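Local coordinates for luciferase-like monooxygenase (Streptomyces bottropensis, PDB 7BIP), which probably acts as a monooxygenase in the biosynthesis of the polyketide rishirilide, with a TIM-barrel fold of the bacterial luciferase-like family, at residues A[4-9]-A[229-234]; A[26-31]-A[330-335]; A[300-305]-A[343-348]. All blocks are in the same frame, centred on the assembly; numbering follows the deposited sequence.

How the interactions relate
The three contacts sample a TIM barrel from its inside to its outer layer. Interaction 1, its centre about 7 Å from that of the chain, joins two non-adjacent strands through small polar side chains. Interaction 2 packs the first helix of the barrel against helix 332-345 through mostly apolar side chains, with charges on its outer side. Both are only partly buried. Interaction 3, at the end of that same helix against helix 302-316, lies farthest out, about 22 Å from centre to centre, yet is a buried, largely apolar contact beside a capped helix start. Interactions 1 and 2 touch where Ile5 and Leu7 meet Leu28; interaction 3 touches neither, its centre about 16 and 17 Å from theirs.

Interaction 1 (A[4-9]-A[229-234]); sequences GINLFP and HMSYNC. With EDO (1,2-ethanediol), chain I.
Ser231 OG lies 3.0 Å from Asn6 ND2, and this polar approach is the one direct meeting of 4-9 with 229-234. The orientation of the Asn6 amide is uncertain; it is probably turned over in the model, and with the group turned back a hydrogen bond to the serine is possible. Asn6 has its CG anti to the backbone N (chi1 -162°), which brings the amide group as a whole near Ser231. The contact is small, burying 63 Å² in all.

Further along, a molecule of 1,2-ethanediol, probably from the crystallisation liquor, lies between Phe8 and Asn233. Its O1 sits over the centre of one face of the Phe8 ring, 4.1 Å above the plane. At the other end, EDO O2 donates a weak hydrogen bond of 3.5 Å to Asn233 OD1. The diol thus spans two residues that do not meet directly, with O1 lying over the ring and O2 weakly bonded to the amide oxygen.

Asn6 and Ser231 both touch Lys41, a residue of a calcium site observed for this protein, although no calcium is bound there in this chain; Lys41 NZ is also hydrogen-bonded to His229 ND1. Strand 320-324 pairs in parallel with both strands and lies between them, so the two side chains meet in front of the intervening strand, on the inner side of the barrel wall, while Ile5 packs outward on Ala32 of helix 18-35.

Interaction 2 (A[26-31]-A[330-335]); sequences LRLAEL and MPFEES
Phe332 reaches from helix 332-345 into the angle between Arg27 and Leu28 of helix 18-35, and these apolar touches make up most of the contact. Its CG is anti to the backbone N (chi1 160°), which extends the ring toward the other helix. The far corner of the ring meets the aliphatic part of the arginine, with Phe332 CZ 3.5 Å from Arg27 CG. Leu28 comes against the adjoining side, its CD2 3.6 Å from Phe332 CE1, and the two side chains run past each other in opposite directions. That methyl is wedged between the ring and Ser335 CB, while Leu28 CD1 meets Ser335 CB at 3.9 Å.

Polar bonds hold the ends of Arg27 and Ser335 without crossing the contact. Arg27 bends at chi2 (51°), and its NH1 forms a salt bridge of 3.0 Å with Glu30 OE1, one turn on. The carboxylate oxygen offers its anti lone pair and lies close to the guanidinium plane. NH1 is shared with Glu34, the stronger partner, and Glu30 in turn pairs with Arg67. The hydroxyl of Ser335 is bonded to the carbonyl oxygen of Val325, while its CB faces Leu28.

Arg27 therefore plays two parts: its CB and CG rest obliquely against CE1 and CZ of the ring, while its charge is probably largely balanced by Glu30 and Glu34 of its own helix. With no hydrogen bond between the segments, the first and last major helices of the barrel are joined here by shape and hydrophobic burial.

Interaction 3 (A[300-305]-A[343-348]); sequences GTPDEV and AEHLLP
The imidazole of His345 is met obliquely by Pro302, whose CG lies 3.9 Å from His345 ND1, while Glu344 CG sits over the centre of one face of the ring. A hydrogen bond between ND1 and the carbonyl oxygen of Leu341 ties down the ring's rotation. Beneath it the two residues approach through their first carbons, Pro302 CB and His345 CB being 3.7 Å apart.

Leu346 fills the adjoining space. With CG anti to the carbonyl carbon (chi1 -68°), its branches are set against the first turn of helix 302-316. Both methyls lie by Pro302 O, CD2 the nearer at 3.7 Å, and CD1 also comes within 3.9 Å of Val305 CG1, where the two side chains cross at about a right angle. Leu236 of strand 228-236 touches Pro302, Val305 and Leu346 alike. Shortening Leu346 to an alanine removes both methyls and is likely to leave a gap between Val305, Leu236 and the Pro302 carbonyl.

That helix start is fixed by a capping box. Glu304 N donates to Thr301 OG1 at 2.9 Å, and Thr301 N donates in return to Glu304 OE2 at 3.1 Å, both bonds nearly straight at 172°. Helix 302-316 carries the chain from strand 298-300 to strand 320-324 and packs on the end of helix 332-345, as neighbouring helices do in the outer layer of a TIM barrel.

Interaction 1 (A[4-9]-A[229-234])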
# COMPACT_ATOMS: atom_id res chain seq x y z
N GLY A 4 -4.71 21.24 5.22
CA GLY A 4 -3.70 20.28 4.82
C GLY A 4 -3.41 20.41 3.34
O GLY A 4 -3.87 21.36 2.70
N ILE A 5 -2.64 19.48 2.79
CA ILE A 5 -2.34 19.54 1.36
C ILE A 5 -2.89 18.29 0.70
O ILE A 5 -2.96 17.22 1.30
CB ILE A 5 -0.84 19.68 1.06
CG1 ILE A 5 -0.07 18.47 1.60
CG2 ILE A 5 -0.30 21.02 1.61
CD1 ILE A 5 1.33 18.30 0.98
N ASN A 6 -3.30 18.46 -0.55
CA ASN A 6 -3.77 17.37 -1.39
C ASN A 6 -2.77 17.20 -2.52
O ASN A 6 -2.27 18.19 -3.08
CB ASN A 6 -5.17 17.69 -1.95
CG ASN A 6 -5.89 16.46 -2.47
OD1 ASN A 6 -5.30 15.40 -2.65
ND2 ASN A 6 -7.20 16.61 -2.71
N LEU A 7 -2.44 15.95 -2.82
CA LEU A 7 -1.44 15.62 -3.83
C LEU A 7 -2.12 14.80 -4.93
O LEU A 7 -1.94 13.59 -5.05
CB LEU A 7 -0.25 14.87 -3.20
CG LEU A 7 0.57 15.73 -2.23
CD1 LEU A 7 1.60 14.91 -1.44
CD2 LEU A 7 1.24 16.92 -2.97
N PHE A 8 -2.94 15.49 -5.71
CA PHE A 8 -3.70 14.88 -6.79
C PHE A 8 -2.85 14.98 -8.05
O PHE A 8 -2.65 16.09 -8.56
CB PHE A 8 -5.02 15.63 -6.96
CG PHE A 8 -6.02 14.97 -7.88
CD1 PHE A 8 -7.33 14.79 -7.45
CD2 PHE A 8 -5.69 14.58 -9.16
CE1 PHE A 8 -8.28 14.21 -8.28
CE2 PHE A 8 -6.64 14.00 -9.99
CZ PHE A 8 -7.93 13.82 -9.54
N PRO A 9 -2.36 13.87 -8.61
CA PRO A 9 -1.53 13.97 -9.83
C PRO A 9 -2.39 14.17 -11.08
O PRO A 9 -3.35 13.44 -11.32
CB PRO A 9 -0.80 12.62 -9.87
CG PRO A 9 -1.72 11.69 -9.18
CD PRO A 9 -2.46 12.49 -8.12
N HIS A 229 -14.70 17.99 4.93
CA HIS A 229 -13.52 18.20 4.10
C HIS A 229 -13.92 18.78 2.75
O HIS A 229 -14.92 18.37 2.17
CB HIS A 229 -12.76 16.89 3.85
CG HIS A 229 -11.88 16.45 4.97
ND1 HIS A 229 -10.59 16.00 4.78
CD2 HIS A 229 -12.11 16.36 6.31
CE1 HIS A 229 -10.06 15.68 5.94
NE2 HIS A 229 -10.96 15.88 6.89
N MET A 230 -13.11 19.71 2.24
CA MET A 230 -13.25 20.18 0.86
C MET A 230 -11.86 20.44 0.32
O MET A 230 -10.99 20.91 1.05
CB MET A 230 -14.08 21.47 0.75
CG MET A 230 -15.44 21.40 1.43
SD MET A 230 -16.37 22.92 1.14
CE MET A 230 -17.39 22.98 2.61
N SER A 231 -11.64 20.15 -0.96
CA SER A 231 -10.36 20.40 -1.61
C SER A 231 -10.45 21.61 -2.52
O SER A 231 -11.47 21.82 -3.19
CB SER A 231 -9.88 19.19 -2.42
OG SER A 231 -9.45 18.15 -1.56
N TYR A 232 -9.39 22.42 -2.54
CA TYR A 232 -9.29 23.58 -3.41
C TYR A 232 -7.93 23.59 -4.09
O TYR A 232 -6.92 23.42 -3.41
CB TYR A 232 -9.43 24.89 -2.63
CG TYR A 232 -10.81 25.23 -2.10
CD1 TYR A 232 -11.70 25.98 -2.85
CD2 TYR A 232 -11.18 24.85 -0.82
CE1 TYR A 232 -12.95 26.32 -2.35
CE2 TYR A 232 -12.42 25.18 -0.31
CZ TYR A 232 -13.29 25.92 -1.08
OH TYR A 232 -14.52 26.23 -0.56
N ASN A 233 -7.90 23.83 -5.40
CA ASN A 233 -6.63 24.10 -6.05
C ASN A 233 -5.99 25.34 -5.44
O ASN A 233 -6.66 26.34 -5.16
CB ASN A 233 -6.83 24.28 -7.56
CG ASN A 233 -7.24 23.00 -8.24
OD1 ASN A 233 -6.86 21.91 -7.80
ND2 ASN A 233 -8.02 23.11 -9.31
N CYS A 234 -4.68 25.26 -5.18
CA CYS A 234 -4.05 26.33 -4.41
C CYS A 234 -2.69 26.65 -5.01
O CYS A 234 -1.87 25.75 -5.21
CB CYS A 234 -3.91 25.92 -2.94
SG CYS A 234 -3.12 27.18 -1.94
C1 EDO I . -8.88 18.37 -9.86
O1 EDO I . -7.45 18.38 -9.87
C2 EDO I . -9.37 18.26 -8.42
O2 EDO I . -9.40 19.57 -7.82

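Interaction 2 (A[26-31]-A[330-335])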
# COMPACT_ATOMS: atom_id res chain seq x y z
N LEU A 26 6.64 12.97 -1.93
CA LEU A 26 7.06 12.63 -0.57
C LEU A 26 7.76 13.80 0.11
O LEU A 26 7.61 14.01 1.32
CB LEU A 26 7.95 11.39 -0.57
CG LEU A 26 7.22 10.07 -0.84
CD1 LEU A 26 8.21 8.93 -1.07
CD2 LEU A 26 6.27 9.72 0.31
N ARG A 27 8.53 14.59 -0.65
CA ARG A 27 9.18 15.75 -0.05
C ARG A 27 8.15 16.82 0.34
O ARG A 27 8.32 17.48 1.37
CB ARG A 27 10.22 16.33 -1.01
CG ARG A 27 10.95 17.57 -0.51
CD ARG A 27 11.52 17.39 0.88
NE ARG A 27 11.91 18.67 1.47
CZ ARG A 27 11.98 18.91 2.78
NH1 ARG A 27 11.69 17.94 3.64
NH2 ARG A 27 12.33 20.11 3.21
N LEU A 28 7.08 16.98 -0.46
CA LEU A 28 6.02 17.91 -0.06
C LEU A 28 5.29 17.41 1.18
O LEU A 28 4.87 18.22 2.02
CB LEU A 28 5.04 18.11 -1.22
CG LEU A 28 5.64 18.81 -2.45
CD1 LEU A 28 4.72 18.72 -3.64
CD2 LEU A 28 5.97 20.27 -2.15
N ALA A 29 5.10 16.10 1.30
CA ALA A 29 4.55 15.54 2.53
C ALA A 29 5.44 15.86 3.73
O ALA A 29 4.95 16.21 4.81
CB ALA A 29 4.36 14.03 2.37
N GLU A 30 6.77 15.74 3.56
CA GLU A 30 7.71 16.13 4.62
C GLU A 30 7.59 17.61 4.94
O GLU A 30 7.62 18.01 6.11
CB GLU A 30 9.14 15.80 4.19
CG GLU A 30 9.46 14.30 4.15
CD GLU A 30 10.80 14.00 3.49
OE1 GLU A 30 11.49 14.96 3.09
OE2 GLU A 30 11.19 12.82 3.38
N LEU A 31 7.47 18.45 3.91
CA LEU A 31 7.32 19.88 4.15
C LEU A 31 6.01 20.19 4.87
O LEU A 31 5.97 21.07 5.74
CB LEU A 31 7.43 20.64 2.83
CG LEU A 31 7.57 22.15 2.94
CD1 LEU A 31 8.93 22.52 3.54
CD2 LEU A 31 7.42 22.79 1.56
N MET A 330 4.32 21.41 -13.19
CA MET A 330 4.60 22.46 -12.23
C MET A 330 5.84 22.09 -11.42
O MET A 330 5.86 21.02 -10.79
CB MET A 330 3.43 22.71 -11.28
CG MET A 330 3.80 23.61 -10.09
SD MET A 330 2.50 23.88 -8.86
CE MET A 330 1.11 24.18 -9.95
N PRO A 331 6.88 22.91 -11.44
CA PRO A 331 8.10 22.59 -10.68
C PRO A 331 7.78 22.35 -9.22
O PRO A 331 6.91 23.01 -8.64
CB PRO A 331 8.97 23.84 -10.87
CG PRO A 331 8.50 24.46 -12.13
CD PRO A 331 7.04 24.13 -12.26
N PHE A 332 8.49 21.38 -8.64
CA PHE A 332 8.42 21.17 -7.20
C PHE A 332 8.63 22.48 -6.45
O PHE A 332 7.95 22.74 -5.45
CB PHE A 332 9.46 20.12 -6.78
CG PHE A 332 9.80 20.16 -5.32
CD1 PHE A 332 9.04 19.45 -4.40
CD2 PHE A 332 10.87 20.92 -4.86
CE1 PHE A 332 9.34 19.50 -3.05
CE2 PHE A 332 11.17 20.98 -3.51
CZ PHE A 332 10.41 20.27 -2.61
N GLU A 333 9.56 23.31 -6.91
CA GLU A 333 9.89 24.53 -6.17
C GLU A 333 8.69 25.46 -6.06
O GLU A 333 8.57 26.21 -5.08
CB GLU A 333 11.07 25.25 -6.83
CG GLU A 333 12.40 24.50 -6.75
CD GLU A 333 12.48 23.30 -7.70
OE1 GLU A 333 11.64 23.18 -8.62
OE2 GLU A 333 13.40 22.47 -7.52
N GLU A 334 7.78 25.42 -7.04
CA GLU A 334 6.58 26.25 -7.01
C GLU A 334 5.55 25.69 -6.05
O GLU A 334 4.91 26.44 -5.31
CB GLU A 334 6.01 26.38 -8.43
CG GLU A 334 6.81 27.38 -9.28
CD GLU A 334 6.37 27.44 -10.74
OE1 GLU A 334 5.16 27.29 -11.02
OE2 GLU A 334 7.25 27.63 -11.60
N SER A 335 5.39 24.36 -6.03
CA SER A 335 4.53 23.76 -5.00
C SER A 335 5.06 24.06 -3.60
O SER A 335 4.30 24.39 -2.68
CB SER A 335 4.46 22.25 -5.22
OG SER A 335 3.97 21.96 -6.52

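Interaction 3 (A[300-305]-A[343-348])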
# COMPACT_ATOMS: atom_id res chain seq x y z
N GLY A 300 -3.56 33.15 -5.73
CA GLY A 300 -3.24 34.57 -5.65
C GLY A 300 -2.08 34.81 -4.70
O GLY A 300 -1.34 33.88 -4.37
N THR A 301 -1.93 36.06 -4.27
CA THR A 301 -1.02 36.36 -3.18
C THR A 301 -1.57 35.76 -1.89
O THR A 301 -2.74 35.40 -1.81
CB THR A 301 -0.85 37.86 -2.98
OG1 THR A 301 -2.12 38.40 -2.57
CG2 THR A 301 -0.38 38.53 -4.24
N PRO A 302 -0.74 35.68 -0.84
CA PRO A 302 -1.29 35.36 0.49
C PRO A 302 -2.41 36.29 0.92
O PRO A 302 -3.34 35.87 1.63
CB PRO A 302 -0.06 35.49 1.41
CG PRO A 302 1.10 35.15 0.51
CD PRO A 302 0.74 35.69 -0.85
N ASP A 303 -2.36 37.56 0.50
CA ASP A 303 -3.40 38.51 0.88
C ASP A 303 -4.71 38.22 0.15
O ASP A 303 -5.78 38.23 0.77
CB ASP A 303 -2.91 39.93 0.60
CG ASP A 303 -1.66 40.27 1.38
OD1 ASP A 303 -1.72 40.28 2.64
OD2 ASP A 303 -0.61 40.51 0.76
N GLU A 304 -4.64 37.94 -1.16
CA GLU A 304 -5.83 37.53 -1.90
C GLU A 304 -6.45 36.28 -1.29
O GLU A 304 -7.66 36.20 -1.09
CB GLU A 304 -5.47 37.26 -3.37
CG GLU A 304 -5.10 38.48 -4.19
CD GLU A 304 -4.62 38.07 -5.57
OE1 GLU A 304 -5.44 37.55 -6.36
OE2 GLU A 304 -3.43 38.26 -5.86
N VAL A 305 -5.61 35.29 -0.99
CA VAL A 305 -6.13 34.02 -0.51
C VAL A 305 -6.64 34.16 0.92
O VAL A 305 -7.59 33.48 1.31
CB VAL A 305 -5.04 32.94 -0.66
CG1 VAL A 305 -5.43 31.65 0.06
CG2 VAL A 305 -4.80 32.67 -2.15
N ALA A 343 2.17 28.76 4.96
CA ALA A 343 2.55 28.51 6.34
C ALA A 343 2.97 29.79 7.05
O ALA A 343 2.64 29.99 8.23
CB ALA A 343 3.67 27.48 6.39
N GLU A 344 3.70 30.67 6.36
CA GLU A 344 4.19 31.88 7.01
C GLU A 344 3.09 32.92 7.20
O GLU A 344 3.03 33.59 8.24
CB GLU A 344 5.34 32.48 6.20
CG GLU A 344 6.06 33.61 6.92
CD GLU A 344 7.11 34.30 6.06
OE1 GLU A 344 7.03 34.17 4.82
OE2 GLU A 344 8.00 34.96 6.63
N HIS A 345 2.21 33.07 6.21
CA HIS A 345 1.30 34.21 6.18
C HIS A 345 -0.13 33.87 6.58
O HIS A 345 -0.87 34.79 6.96
CB HIS A 345 1.30 34.84 4.78
CG HIS A 345 2.61 35.46 4.41
ND1 HIS A 345 3.51 34.86 3.57
CD2 HIS A 345 3.17 36.63 4.80
CE1 HIS A 345 4.57 35.64 3.43
NE2 HIS A 345 4.39 36.71 4.17
N LEU A 346 -0.53 32.61 6.51
CA LEU A 346 -1.94 32.27 6.71
C LEU A 346 -2.16 31.30 7.86
O LEU A 346 -3.04 31.53 8.69
CB LEU A 346 -2.50 31.67 5.41
CG LEU A 346 -2.56 32.74 4.30
CD1 LEU A 346 -2.85 32.14 2.95
CD2 LEU A 346 -3.62 33.75 4.67
N LEU A 347 -1.38 30.23 7.92
CA LEU A 347 -1.52 29.26 9.01
C LEU A 347 -1.58 29.88 10.40
O LEU A 347 -2.43 29.45 11.20
CB LEU A 347 -0.39 28.23 8.93
CG LEU A 347 -0.65 26.94 8.17
CD1 LEU A 347 0.50 25.96 8.44
CD2 LEU A 347 -1.99 26.33 8.56
N PRO A 348 -0.72 30.84 10.78
CA PRO A 348 -0.79 31.36 12.15
C PRO A 348 -2.13 32.00 12.51
O PRO A 348 -2.54 31.93 13.67
CB PRO A 348 0.34 32.39 12.20
CG PRO A 348 1.31 31.92 11.18
CD PRO A 348 0.44 31.40 10.06